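Local structure of esterase (Uncultured bacterium, 5EGN) at residues G148-R153 / E160-M165; L25-F28 / G33-Y36; F37-F42 / V48-H53; R156-I161 / E247-F252; V88-S93 / E254-F259. The protein hydrolyses carboxylic esters and degrades N-acyl homoserine lactones, the diffusible signals of bacterial quorum sensing. The protein carries 2 engineered substitutions. All coordinates share one frame; numbering follows the deposited sequence.

Contact 1: residues G148-R153 / E160-M165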
# COMPACT_ATOMS: atom_id res chain seq x y z
N GLY A 148 14.80 -16.20 -3.04
CA GLY A 148 15.05 -16.30 -4.47
C GLY A 148 14.07 -15.47 -5.28
O GLY A 148 14.04 -15.55 -6.50
N ALA A 149 13.28 -14.66 -4.58
CA ALA A 149 12.24 -13.85 -5.21
C ALA A 149 12.70 -12.42 -5.48
O ALA A 149 12.04 -11.68 -6.21
CB ALA A 149 10.99 -13.84 -4.36
N VAL A 150 13.81 -12.03 -4.88
CA VAL A 150 14.34 -10.69 -5.09
C VAL A 150 15.79 -10.74 -5.58
O VAL A 150 16.53 -11.66 -5.24
CB VAL A 150 14.27 -9.84 -3.80
CG1 VAL A 150 12.83 -9.44 -3.51
CG2 VAL A 150 14.86 -10.60 -2.62
N SER A 151 16.17 -9.76 -6.39
CA SER A 151 17.52 -9.71 -6.93
C SER A 151 18.52 -9.32 -5.85
O SER A 151 18.14 -8.83 -4.79
CB SER A 151 17.60 -8.74 -8.11
OG SER A 151 17.48 -7.40 -7.67
N ALA A 152 19.80 -9.54 -6.13
CA ALA A 152 20.86 -9.16 -5.21
C ALA A 152 20.89 -7.65 -5.02
O ALA A 152 21.07 -7.15 -3.91
CB ALA A 152 22.21 -9.66 -5.72
N ARG A 153 20.69 -6.93 -6.12
CA ARG A 153 20.64 -5.47 -6.10
C ARG A 153 19.49 -4.98 -5.23
O ARG A 153 19.62 -3.99 -4.51
CB ARG A 153 20.50 -4.94 -7.53
CG ARG A 153 20.59 -3.43 -7.66
CD ARG A 153 20.54 -3.05 -9.13
NE ARG A 153 20.45 -1.61 -9.35
CZ ARG A 153 21.28 -0.93 -10.13
NH1 ARG A 153 22.26 -1.55 -10.77
NH2 ARG A 153 21.13 0.39 -10.27
N GLU A 160 13.56 -3.85 2.51
CA GLU A 160 12.20 -3.74 3.00
C GLU A 160 11.21 -4.59 2.20
O GLU A 160 10.15 -4.95 2.69
CB GLU A 160 11.75 -2.27 2.99
CG GLU A 160 11.67 -1.65 1.60
CD GLU A 160 12.93 -0.91 1.21
OE1 GLU A 160 13.96 -1.07 1.90
OE2 GLU A 160 12.90 -0.16 0.21
N ILE A 161 11.58 -4.89 0.95
CA ILE A 161 10.74 -5.72 0.09
C ILE A 161 10.68 -7.16 0.61
O ILE A 161 9.59 -7.69 0.87
CB ILE A 161 11.27 -5.72 -1.36
CG1 ILE A 161 11.21 -4.31 -1.95
CG2 ILE A 161 10.47 -6.69 -2.22
CD1 ILE A 161 11.71 -4.22 -3.37
N LEU A 162 11.84 -7.79 0.75
CA LEU A 162 11.91 -9.14 1.30
C LEU A 162 11.34 -9.17 2.71
O LEU A 162 10.71 -10.15 3.11
CB LEU A 162 13.35 -9.65 1.30
CG LEU A 162 13.54 -11.08 1.80
CD1 LEU A 162 12.67 -12.04 1.00
CD2 LEU A 162 15.00 -11.50 1.74
N ALA A 163 11.55 -8.08 3.45
CA ALA A 163 10.97 -7.96 4.79
C ALA A 163 9.44 -8.05 4.76
O ALA A 163 8.84 -8.88 5.46
CB ALA A 163 11.41 -6.65 5.43
N VAL A 164 8.81 -7.20 3.96
CA VAL A 164 7.35 -7.14 3.92
C VAL A 164 6.76 -8.41 3.32
O VAL A 164 5.65 -8.82 3.68
CB VAL A 164 6.85 -5.89 3.13
CG1 VAL A 164 7.07 -6.06 1.63
CG2 VAL A 164 5.38 -5.64 3.42
N MET A 165 7.50 -9.05 2.42
CA MET A 165 7.01 -10.27 1.80
C MET A 165 7.10 -11.45 2.77
O MET A 165 6.23 -12.32 2.78
CB MET A 165 7.77 -10.58 0.51
CG MET A 165 6.86 -10.89 -0.65
SD MET A 165 5.74 -9.52 -1.03
CE MET A 165 6.89 -8.30 -1.64

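Contact 2: residues L25-F28 / G33-Y36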
# COMPACT_ATOMS: atom_id res chain seq x y z
N LEU A 25 -3.92 -7.56 -10.01
CA LEU A 25 -4.06 -8.84 -9.33
C LEU A 25 -2.76 -9.19 -8.62
O LEU A 25 -1.76 -9.52 -9.27
CB LEU A 25 -4.42 -9.93 -10.34
CG LEU A 25 -5.63 -9.64 -11.21
CD1 LEU A 25 -5.88 -10.74 -12.24
CD2 LEU A 25 -6.83 -9.46 -10.31
N HIS A 26 -2.78 -9.13 -7.30
CA HIS A 26 -1.57 -9.30 -6.48
C HIS A 26 -1.05 -10.74 -6.49
O HIS A 26 -1.81 -11.67 -6.76
CB HIS A 26 -1.86 -8.86 -5.05
CG HIS A 26 -2.76 -9.78 -4.29
ND1 HIS A 26 -2.31 -10.94 -3.69
CD2 HIS A 26 -4.09 -9.73 -4.06
CE1 HIS A 26 -3.32 -11.55 -3.11
NE2 HIS A 26 -4.42 -10.84 -3.32
N PRO A 27 0.25 -10.93 -6.17
CA PRO A 27 0.81 -12.28 -6.07
C PRO A 27 0.32 -13.05 -4.85
O PRO A 27 -0.36 -12.49 -3.99
CB PRO A 27 2.32 -12.02 -5.97
CG PRO A 27 2.42 -10.66 -5.38
CD PRO A 27 1.28 -9.89 -5.98
N PHE A 28 0.68 -14.33 -4.79
CA PHE A 28 0.24 -15.22 -3.73
C PHE A 28 0.77 -14.79 -2.36
O PHE A 28 1.89 -14.29 -2.25
CB PHE A 28 0.68 -16.65 -4.05
CG PHE A 28 -0.04 -17.71 -3.27
CD1 PHE A 28 -1.43 -17.73 -3.21
CD2 PHE A 28 0.66 -18.71 -2.61
CE1 PHE A 28 -2.09 -18.71 -2.49
CE2 PHE A 28 0.01 -19.69 -1.90
CZ PHE A 28 -1.37 -19.70 -1.84
N GLY A 33 -2.22 -4.04 -1.52
CA GLY A 33 -1.29 -3.00 -1.10
C GLY A 33 -0.05 -2.96 -1.97
O GLY A 33 0.46 -1.88 -2.27
N ILE A 34 0.42 -4.13 -2.39
CA ILE A 34 1.62 -4.26 -3.23
C ILE A 34 1.59 -3.36 -4.48
O ILE A 34 2.64 -3.09 -5.07
CB ILE A 34 1.82 -5.73 -3.68
CG1 ILE A 34 3.28 -5.99 -4.10
CG2 ILE A 34 0.86 -6.10 -4.81
CD1 ILE A 34 3.58 -7.44 -4.41
N TRP A 35 0.41 -2.89 -4.87
CA TRP A 35 0.29 -2.05 -6.06
C TRP A 35 0.31 -0.55 -5.76
O TRP A 35 -0.11 0.25 -6.60
CB TRP A 35 -0.99 -2.40 -6.82
CG TRP A 35 -1.05 -3.82 -7.28
CD1 TRP A 35 -1.89 -4.80 -6.83
CD2 TRP A 35 -0.22 -4.43 -8.28
NE1 TRP A 35 -1.65 -5.97 -7.50
CE2 TRP A 35 -0.62 -5.78 -8.39
CE3 TRP A 35 0.83 -3.97 -9.09
CZ2 TRP A 35 -0.02 -6.67 -9.28
CZ3 TRP A 35 1.42 -4.86 -9.97
CH2 TRP A 35 1.00 -6.19 -10.06
N TYR A 36 0.80 -0.19 -4.57
CA TYR A 36 0.75 1.19 -4.09
C TYR A 36 1.36 2.18 -5.07
O TYR A 36 0.82 3.26 -5.30
CB TYR A 36 1.44 1.32 -2.72
CG TYR A 36 1.44 2.74 -2.18
CD1 TYR A 36 0.26 3.33 -1.74
CD2 TYR A 36 2.60 3.50 -2.15
CE1 TYR A 36 0.23 4.63 -1.27
CE2 TYR A 36 2.58 4.81 -1.68
CZ TYR A 36 1.40 5.36 -1.24
OH TYR A 36 1.38 6.65 -0.77
O HOH W 1 -4.49 -6.92 -6.49

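Contact 3: residues F37-F42 / V48-H53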
# COMPACT_ATOMS: atom_id res chain seq x y z
N PHE A 37 2.49 1.81 -5.67
CA PHE A 37 3.17 2.73 -6.57
C PHE A 37 2.58 2.74 -7.97
O PHE A 37 2.92 3.60 -8.78
CB PHE A 37 4.66 2.40 -6.64
CG PHE A 37 5.40 2.60 -5.35
CD1 PHE A 37 5.65 3.87 -4.86
CD2 PHE A 37 5.84 1.51 -4.62
CE1 PHE A 37 6.33 4.05 -3.67
CE2 PHE A 37 6.52 1.68 -3.43
CZ PHE A 37 6.76 2.95 -2.95
N GLN A 38 1.70 1.79 -8.26
CA GLN A 38 1.05 1.73 -9.57
C GLN A 38 -0.35 2.32 -9.51
O GLN A 38 -0.77 3.05 -10.42
CB GLN A 38 0.98 0.29 -10.08
CG GLN A 38 2.30 -0.27 -10.58
CD GLN A 38 3.26 -0.62 -9.46
OE1 GLN A 38 2.87 -1.26 -8.48
NE2 GLN A 38 4.51 -0.21 -9.60
N THR A 39 -1.06 2.00 -8.43
CA THR A 39 -2.48 2.30 -8.29
C THR A 39 -2.86 3.74 -8.59
O THR A 39 -3.78 4.00 -9.37
CB THR A 39 -2.95 1.97 -6.86
OG1 THR A 39 -2.76 0.57 -6.61
CG2 THR A 39 -4.42 2.31 -6.69
N PHE A 40 -2.15 4.69 -7.98
CA PHE A 40 -2.56 6.09 -8.04
C PHE A 40 -2.00 6.88 -9.24
O PHE A 40 -2.71 7.73 -9.78
CB PHE A 40 -2.19 6.78 -6.72
CG PHE A 40 -2.82 6.13 -5.52
CD1 PHE A 40 -4.13 6.43 -5.17
CD2 PHE A 40 -2.13 5.21 -4.77
CE1 PHE A 40 -4.72 5.84 -4.07
CE2 PHE A 40 -2.71 4.60 -3.67
CZ PHE A 40 -4.01 4.92 -3.32
N PRO A 41 -0.75 6.63 -9.65
CA PRO A 41 -0.33 7.27 -10.90
C PRO A 41 -1.20 6.85 -12.09
O PRO A 41 -1.51 7.69 -12.94
CB PRO A 41 1.11 6.80 -11.08
CG PRO A 41 1.59 6.59 -9.69
CD PRO A 41 0.41 6.04 -8.94
N PHE A 42 -1.58 5.58 -12.14
CA PHE A 42 -2.43 5.10 -13.22
C PHE A 42 -3.89 5.48 -13.00
O PHE A 42 -4.71 5.38 -13.91
CB PHE A 42 -2.30 3.58 -13.37
CG PHE A 42 -1.04 3.16 -14.07
CD1 PHE A 42 -0.97 3.17 -15.46
CD2 PHE A 42 0.07 2.75 -13.35
CE1 PHE A 42 0.19 2.79 -16.11
CE2 PHE A 42 1.23 2.37 -14.00
CZ PHE A 42 1.29 2.39 -15.37
N VAL A 48 -8.55 2.50 -12.29
CA VAL A 48 -7.78 1.45 -11.63
C VAL A 48 -8.63 0.67 -10.63
O VAL A 48 -9.39 1.23 -9.84
CB VAL A 48 -6.53 2.02 -10.91
CG1 VAL A 48 -5.59 2.65 -11.91
CG2 VAL A 48 -6.92 3.02 -9.83
N ILE A 49 -8.49 -0.65 -10.72
CA ILE A 49 -9.20 -1.60 -9.89
C ILE A 49 -8.18 -2.57 -9.31
O ILE A 49 -7.58 -3.33 -10.04
CB ILE A 49 -10.25 -2.40 -10.70
CG1 ILE A 49 -11.21 -1.45 -11.42
CG2 ILE A 49 -10.98 -3.39 -9.80
CD1 ILE A 49 -11.71 -2.00 -12.74
N VAL A 50 -7.99 -2.54 -8.00
CA VAL A 50 -7.00 -3.42 -7.37
C VAL A 50 -7.71 -4.41 -6.45
O VAL A 50 -8.51 -4.00 -5.59
CB VAL A 50 -5.94 -2.61 -6.61
CG1 VAL A 50 -6.59 -1.52 -5.79
CG2 VAL A 50 -5.08 -3.52 -5.74
N ILE A 51 -7.43 -5.70 -6.61
CA ILE A 51 -8.23 -6.70 -5.90
C ILE A 51 -7.46 -7.56 -4.90
O ILE A 51 -6.33 -7.99 -5.16
CB ILE A 51 -8.95 -7.64 -6.90
CG1 ILE A 51 -9.92 -6.84 -7.76
CG2 ILE A 51 -9.72 -8.74 -6.18
CD1 ILE A 51 -10.62 -7.66 -8.82
N ASP A 52 -8.08 -7.79 -3.74
CA ASP A 52 -7.65 -8.81 -2.79
C ASP A 52 -8.28 -10.15 -3.15
O ASP A 52 -9.50 -10.29 -3.12
CB ASP A 52 -8.03 -8.41 -1.37
CG ASP A 52 -7.08 -7.41 -0.75
OD1 ASP A 52 -6.34 -6.75 -1.51
OD2 ASP A 52 -7.08 -7.29 0.49
N HIS A 53 -7.44 -11.12 -3.51
CA HIS A 53 -7.93 -12.47 -3.80
C HIS A 53 -8.58 -13.06 -2.56
O HIS A 53 -8.32 -12.61 -1.44
CB HIS A 53 -6.79 -13.37 -4.26
CG HIS A 53 -6.00 -12.82 -5.40
ND1 HIS A 53 -6.54 -11.98 -6.35
CD2 HIS A 53 -4.70 -12.98 -5.75
CE1 HIS A 53 -5.61 -11.65 -7.23
NE2 HIS A 53 -4.49 -12.25 -6.89

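Contact 4: residues R156-I161 / E247-F252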
# COMPACT_ATOMS: atom_id res chain seq x y z
N ARG A 156 20.28 -5.43 -1.70
CA ARG A 156 21.21 -4.39 -1.28
C ARG A 156 20.50 -3.08 -0.99
O ARG A 156 20.62 -2.52 0.10
CB ARG A 156 22.28 -4.17 -2.36
CG ARG A 156 23.45 -3.31 -1.91
CD ARG A 156 24.38 -2.98 -3.08
NE ARG A 156 23.80 -1.98 -3.97
CZ ARG A 156 23.92 -2.00 -5.29
NH1 ARG A 156 24.58 -2.99 -5.89
NH2 ARG A 156 23.37 -1.04 -6.02
N GLU A 157 19.73 -2.59 -1.97
CA GLU A 157 19.16 -1.25 -1.88
C GLU A 157 17.76 -1.21 -1.26
O GLU A 157 17.37 -0.21 -0.66
CB GLU A 157 19.12 -0.61 -3.27
CG GLU A 157 20.50 -0.41 -3.89
CD GLU A 157 20.45 0.26 -5.25
OE1 GLU A 157 19.34 0.50 -5.76
OE2 GLU A 157 21.53 0.57 -5.81
N ARG A 158 16.99 -2.30 -1.40
CA ARG A 158 15.63 -2.34 -0.87
C ARG A 158 15.32 -3.63 -0.09
O ARG A 158 14.57 -4.47 -0.57
CB ARG A 158 14.61 -2.18 -2.00
CG ARG A 158 14.89 -1.03 -2.96
CD ARG A 158 13.69 -0.75 -3.86
NE ARG A 158 14.01 0.23 -4.90
CZ ARG A 158 13.18 1.19 -5.30
NH1 ARG A 158 11.98 1.32 -4.74
NH2 ARG A 158 13.56 2.04 -6.25
N PRO A 159 15.90 -3.78 1.11
CA PRO A 159 15.65 -4.95 1.96
C PRO A 159 14.22 -5.01 2.50
O PRO A 159 13.71 -6.08 2.88
CB PRO A 159 16.66 -4.78 3.10
CG PRO A 159 16.92 -3.31 3.15
CD PRO A 159 16.86 -2.84 1.73
N GLU A 160 13.56 -3.85 2.51
CA GLU A 160 12.20 -3.74 3.00
C GLU A 160 11.21 -4.59 2.20
O GLU A 160 10.15 -4.95 2.69
CB GLU A 160 11.75 -2.27 2.99
CG GLU A 160 11.67 -1.65 1.60
CD GLU A 160 12.93 -0.91 1.21
OE1 GLU A 160 13.96 -1.07 1.90
OE2 GLU A 160 12.90 -0.16 0.21
N ILE A 161 11.58 -4.89 0.95
CA ILE A 161 10.74 -5.72 0.09
C ILE A 161 10.68 -7.16 0.61
O ILE A 161 9.59 -7.69 0.87
CB ILE A 161 11.27 -5.72 -1.36
CG1 ILE A 161 11.21 -4.31 -1.95
CG2 ILE A 161 10.47 -6.69 -2.22
CD1 ILE A 161 11.71 -4.22 -3.37
N GLU A 247 10.52 -3.53 -6.95
CA GLU A 247 11.98 -3.44 -7.06
C GLU A 247 12.40 -2.23 -7.89
O GLU A 247 13.31 -1.50 -7.52
CB GLU A 247 12.55 -4.73 -7.66
CG GLU A 247 12.37 -5.94 -6.76
CD GLU A 247 13.00 -7.20 -7.33
OE1 GLU A 247 12.27 -8.19 -7.55
OE2 GLU A 247 14.24 -7.20 -7.54
N ARG A 248 11.73 -2.02 -9.03
CA ARG A 248 11.96 -0.84 -9.85
C ARG A 248 10.63 -0.27 -10.33
O ARG A 248 10.30 -0.37 -11.51
CB ARG A 248 12.86 -1.16 -11.05
CG ARG A 248 14.18 -1.82 -10.68
CD ARG A 248 15.13 -1.89 -11.87
NE ARG A 248 15.61 -0.57 -12.26
CZ ARG A 248 16.64 0.05 -11.69
NH1 ARG A 248 17.29 -0.53 -10.69
NH2 ARG A 248 17.01 1.25 -12.11
N PRO A 249 9.85 0.32 -9.41
CA PRO A 249 8.46 0.74 -9.63
C PRO A 249 8.24 1.66 -10.84
O PRO A 249 7.33 1.40 -11.63
CB PRO A 249 8.10 1.47 -8.33
CG PRO A 249 9.01 0.88 -7.31
CD PRO A 249 10.29 0.64 -8.04
N SER A 250 9.04 2.71 -10.97
CA SER A 250 8.87 3.67 -12.05
C SER A 250 9.07 3.04 -13.43
O SER A 250 8.35 3.36 -14.38
CB SER A 250 9.82 4.85 -11.88
OG SER A 250 9.39 5.71 -10.83
N GLU A 251 10.05 2.15 -13.54
CA GLU A 251 10.31 1.47 -14.80
C GLU A 251 9.17 0.53 -15.18
O GLU A 251 8.78 0.45 -16.35
CB GLU A 251 11.63 0.70 -14.73
CG GLU A 251 12.85 1.61 -14.64
CD GLU A 251 14.15 0.84 -14.68
OE1 GLU A 251 14.20 -0.22 -15.33
OE2 GLU A 251 15.13 1.30 -14.05
N PHE A 252 8.64 -0.19 -14.19
CA PHE A 252 7.44 -1.00 -14.40
C PHE A 252 6.30 -0.11 -14.87
O PHE A 252 5.51 -0.50 -15.74
CB PHE A 252 7.05 -1.75 -13.13
CG PHE A 252 5.83 -2.63 -13.30
CD1 PHE A 252 5.96 -3.93 -13.74
CD2 PHE A 252 4.56 -2.14 -13.03
CE1 PHE A 252 4.86 -4.74 -13.91
CE2 PHE A 252 3.45 -2.94 -13.20
CZ PHE A 252 3.60 -4.24 -13.63

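Contact 5: residues V88-S93 / E254-F259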
# COMPACT_ATOMS: atom_id res chain seq x y z
N VAL A 88 -7.88 -3.99 -18.80
CA VAL A 88 -6.46 -4.31 -18.86
C VAL A 88 -6.09 -5.10 -17.61
O VAL A 88 -6.34 -4.64 -16.50
CB VAL A 88 -5.59 -3.05 -18.96
CG1 VAL A 88 -4.13 -3.38 -18.64
CG2 VAL A 88 -5.72 -2.40 -20.33
N PHE A 89 -5.51 -6.28 -17.78
CA PHE A 89 -5.21 -7.11 -16.63
C PHE A 89 -3.72 -7.23 -16.35
O PHE A 89 -2.94 -7.69 -17.19
CB PHE A 89 -5.82 -8.50 -16.80
CG PHE A 89 -7.32 -8.51 -16.77
CD1 PHE A 89 -8.01 -8.43 -15.57
CD2 PHE A 89 -8.05 -8.57 -17.95
CE1 PHE A 89 -9.39 -8.43 -15.54
CE2 PHE A 89 -9.43 -8.57 -17.93
CZ PHE A 89 -10.10 -8.50 -16.72
N VAL A 90 -3.34 -6.80 -15.15
CA VAL A 90 -1.96 -6.88 -14.69
C VAL A 90 -1.85 -7.92 -13.58
O VAL A 90 -2.28 -7.68 -12.45
CB VAL A 90 -1.45 -5.52 -14.19
CG1 VAL A 90 0.02 -5.60 -13.84
CG2 VAL A 90 -1.69 -4.45 -15.24
N GLY A 91 -1.28 -9.07 -13.91
CA GLY A 91 -1.20 -10.17 -12.97
C GLY A 91 0.20 -10.52 -12.53
O GLY A 91 1.11 -10.64 -13.36
N ASN A 92 0.38 -10.70 -11.23
CA ASN A 92 1.66 -11.06 -10.65
C ASN A 92 1.61 -12.46 -10.04
O ASN A 92 0.78 -12.72 -9.17
CB ASN A 92 2.08 -10.03 -9.60
CG ASN A 92 3.51 -10.18 -9.16
OD1 ASN A 92 3.89 -9.76 -8.07
ND2 ASN A 92 4.33 -10.79 -10.01
N SER A 93 2.50 -13.33 -10.49
CA SER A 93 2.51 -14.74 -10.08
C SER A 93 1.15 -15.39 -10.29
O SER A 93 0.74 -15.65 -11.43
CB SER A 93 2.92 -14.88 -8.61
OG SER A 93 2.72 -16.20 -8.14
N GLU A 254 6.54 2.65 -16.56
CA GLU A 254 6.79 3.02 -17.95
C GLU A 254 6.44 1.88 -18.89
O GLU A 254 5.88 2.09 -19.97
CB GLU A 254 8.25 3.43 -18.14
CG GLU A 254 8.65 4.66 -17.36
CD GLU A 254 10.14 4.90 -17.39
OE1 GLU A 254 10.76 4.66 -18.46
OE2 GLU A 254 10.71 5.32 -16.36
N LEU A 255 6.78 0.66 -18.48
CA LEU A 255 6.48 -0.53 -19.26
C LEU A 255 4.97 -0.71 -19.42
O LEU A 255 4.49 -1.04 -20.51
CB LEU A 255 7.10 -1.76 -18.61
CG LEU A 255 7.18 -3.04 -19.45
CD1 LEU A 255 7.97 -2.78 -20.73
CD2 LEU A 255 7.83 -4.14 -18.64
N LEU A 256 4.23 -0.49 -18.34
CA LEU A 256 2.78 -0.61 -18.35
C LEU A 256 2.16 0.55 -19.11
O LEU A 256 1.10 0.42 -19.72
CB LEU A 256 2.23 -0.69 -16.93
CG LEU A 256 0.71 -0.81 -16.75
CD1 LEU A 256 0.13 -1.90 -17.63
CD2 LEU A 256 0.37 -1.07 -15.29
N ARG A 257 2.82 1.70 -19.06
CA ARG A 257 2.41 2.87 -19.83
C ARG A 257 2.54 2.59 -21.32
O ARG A 257 1.89 3.24 -22.14
CB ARG A 257 3.24 4.09 -19.45
CG ARG A 257 2.57 5.02 -18.45
CD ARG A 257 3.50 6.16 -18.06
NE ARG A 257 4.28 5.84 -16.86
CZ ARG A 257 5.41 6.46 -16.52
NH1 ARG A 257 5.90 7.41 -17.29
NH2 ARG A 257 6.05 6.11 -15.41
N GLY A 258 3.38 1.62 -21.67
CA GLY A 258 3.60 1.24 -23.05
C GLY A 258 2.42 0.50 -23.64
O GLY A 258 2.22 0.49 -24.86
N PHE A 259 1.63 -0.14 -22.77
CA PHE A 259 0.42 -0.83 -23.19
C PHE A 259 -0.75 0.15 -23.22
O PHE A 259 -1.50 0.27 -22.25
CB PHE A 259 0.13 -2.00 -22.24
CG PHE A 259 -1.15 -2.73 -22.55
CD1 PHE A 259 -1.69 -2.74 -23.82
CD2 PHE A 259 -1.82 -3.42 -21.54
CE1 PHE A 259 -2.87 -3.40 -24.09
CE2 PHE A 259 -2.99 -4.09 -21.81
CZ PHE A 259 -3.52 -4.08 -23.09

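Contact 1: residues G148-R153 / E160-M165
No flat group takes part where V150 meets I161 and L162: there is no ring or guanidinium face or edge in the contact, and branched aliphatic carbons do all the touching. The closest approach is between V150 CG1 and I161 CG2, 3.8 Å apart, and the two side chains run alongside one another, pointing opposite ways. The other branch of V150 serves the next residue along the helix, its CG2 lying 4.3 Å from CB of L162. A chi1 of -73° at V150 sets CG1 opposite the carbonyl carbon and tucks CG2 between the carbonyl carbon and the backbone N, and with this rotation the two methyls straddle the I161-L162 step. At I161 CG2 stands opposite the backbone N, which puts it against V150 CG1. Both segments belong to the mainly helical region between strands 110-116 and 206-211, the position at which the alpha/beta hydrolase fold commonly carries its lid, and the contact joins the turn before helix 152-157 to helix 159-168. Directly after V150 the chain enters the first of these helices with S151 as N-cap, its OG capping a backbone N of the first turn and also bonded to D239 O and E247 OE2. Further apolar cover comes from L146 against L162, L246 against I161, and F37 of the second subunit, which packs on I161.

Contact 2: residues L25-F28 / G33-Y36
W35 and I34 pack against L25, H26 and P27 in a buried, mixed contact that closes the loop following strand 21-25 of the alpha/beta hydrolase sheet; in this fold that loop commonly lends a backbone N-H to the oxyanion hole. P27 touches S93, part of a sequence consistent with the nucleophile elbow, so the loop runs beside the probable active site. The apolar share falls to P27 and I34, which reach toward each other, P27 CG 3.6 Å from I34 CD1. I34 CG1 lies opposite the backbone N (chi1 -159°), sending CD1 to the proline, while the other branch, CG2, is 3.9 Å from H26 CB and also sits over one face of its neighbour's indole, toward the rim. The far edge of that indole is turned to the strand end. There W35 CZ2 lies 3.3 Å from L25 O, in the ring plane; this oxygen also accepts the backbone N-H of N92. With an alanine in place of W35, a gap would probably open between I34 and the strand, and V90 and F24 would lose their aromatic cover. At the same edge two donors face each other, H26 N and W35 NE1, 3.4 Å apart and not bonded. One water accepts weakly from both, 2.9 Å from H26 N and 3.2 Å from W35 NE1.

Contact 3: residues F37-F42 / V48-H53
V48 packs against T39 and F42, where helix 36-39 meets strand 47-51 within the beta-alpha-beta crossover that starts from strand 21-25, a basic unit of the alpha/beta hydrolase fold. The close part of the contact is built round V48, whose side chain points at the helix. Its two methyls flank one carbonyl oxygen, with T39 O 3.4 Å from V48 CG1 and 3.3 Å from V48 CG2. The side chains of T39 and V48 cross obliquely there, their CG2 methyls 4.1 Å apart. The CG1 branch of V48, set opposite the carbonyl carbon by a chi1 of -63°, also reaches F42 and lies 3.7 Å from F42 CB; beyond CB the phenyl ring leads off to N253 and L256 of helix 249-257. Packing is sparser farther along the strand, where V50 CG1 comes no nearer than 4.4 Å to T39 OG1. That hydroxyl is hydrogen-bonded to W35 O, just before the helix; no hydrogen bond joins the two segments. T39 CG2 also covers the F40 ring, 4.0 Å above the plane and over its centre.

Contact 4: residues R156-I161 / E247-F252
R158 and I161 meet E247 and P249 where the two helices of the probable lid of this alpha/beta hydrolase, 152-157 and 159-168, come up to the start of helix 249-257. The polar group of R158 makes a face contact. Extended from CG to NE, the arginine lays its guanidinium against E247 O, which stands 3.1 Å above the plane and toward the rim; R158 NE is 3.2 Å from this oxygen, but the angle is too poor for a hydrogen bond. P249 lies over the same face, its CD 3.8 Å from R158 NH1. R158 NH1 forms a salt bridge with E160 OE2 of the second subunit. A leucine in place of R158 would probably leave that glutamate without its charged mate and take the flat guanidinium face from E247 O. Apolar contact is confined to I161, whose CD1 ends 3.8 Å from E247 CA and 3.9 Å from E247 CG. The carboxylate of E247 is led away by an extended chain to S154 OG and the backbone N atoms of G241 and F243. Within the segment 247-252, R248 pairs with E251, gripping it side-on, both NE, at 2.6 Å, and NH2, at 2.7 Å, donating to E251 OE2 from within 2° of the guanidinium plane.

Contact 5: residues V88-S93 / E254-F259
V88 and F259 approach from opposite directions, the valine from the sheet and the phenylalanine from just beyond helix 249-257. Both methyls of V88 meet the same ring atom, with F259 CE2 3.4 Å from V88 CG1 and 3.5 Å from V88 CG2. From there the branches diverge: CG1 extends toward CD2, while CG2 lies 3.9 Å from CZ of F259. The approach to the ring is oblique, neither over a face nor at an edge. A chi1 of 177° at F259 carries the ring opposite its backbone N and out to the strand. One helical turn back, L256 presents its forked end to V90, and a single methyl enters the fork: V90 CG2 is 3.9 Å from L256 CD1 and 4.0 Å from L256 CD2. V88 and V90 thus give one face of strand 87-92, a central strand of the alpha/beta hydrolase sheet, to helix 249-257 and to F259 beyond it, whereas F89 turns to the other face and packs on A99 and L102 of helix 94-105. The strand leads to G91 and S93 of a G-x-S-x-G sequence consistent with a nucleophile elbow. L256 also touches F24 and L114 of the sheet, and F42. With no hydrogen bond or charge pair across it, the contact holds helix to sheet through the burial of aliphatic and aromatic carbon alone.

Overall arrangement
All five contacts are largely buried, but they lie at different depths. The centre of contact 2 is about 7 Å from the centre of the chain, those of contacts 5 and 3 about 11 and 12 Å; these three reach the central sheet, and contacts 2 and 5 are joined through neighbouring strands 21-25 and 87-92. Contacts 1 and 4, centred about 16 and 17 Å out, share E160 and I161: contact 1 lies within the probable lid, and contact 4 ties it to the start of helix 249-257, which also serves contact 5. Contacts 1 and 5 are both apolar, contact 2 adds a water, and the charges of contact 4 pair within a segment or with the second subunit. Only contact 5 has no touch from that subunit.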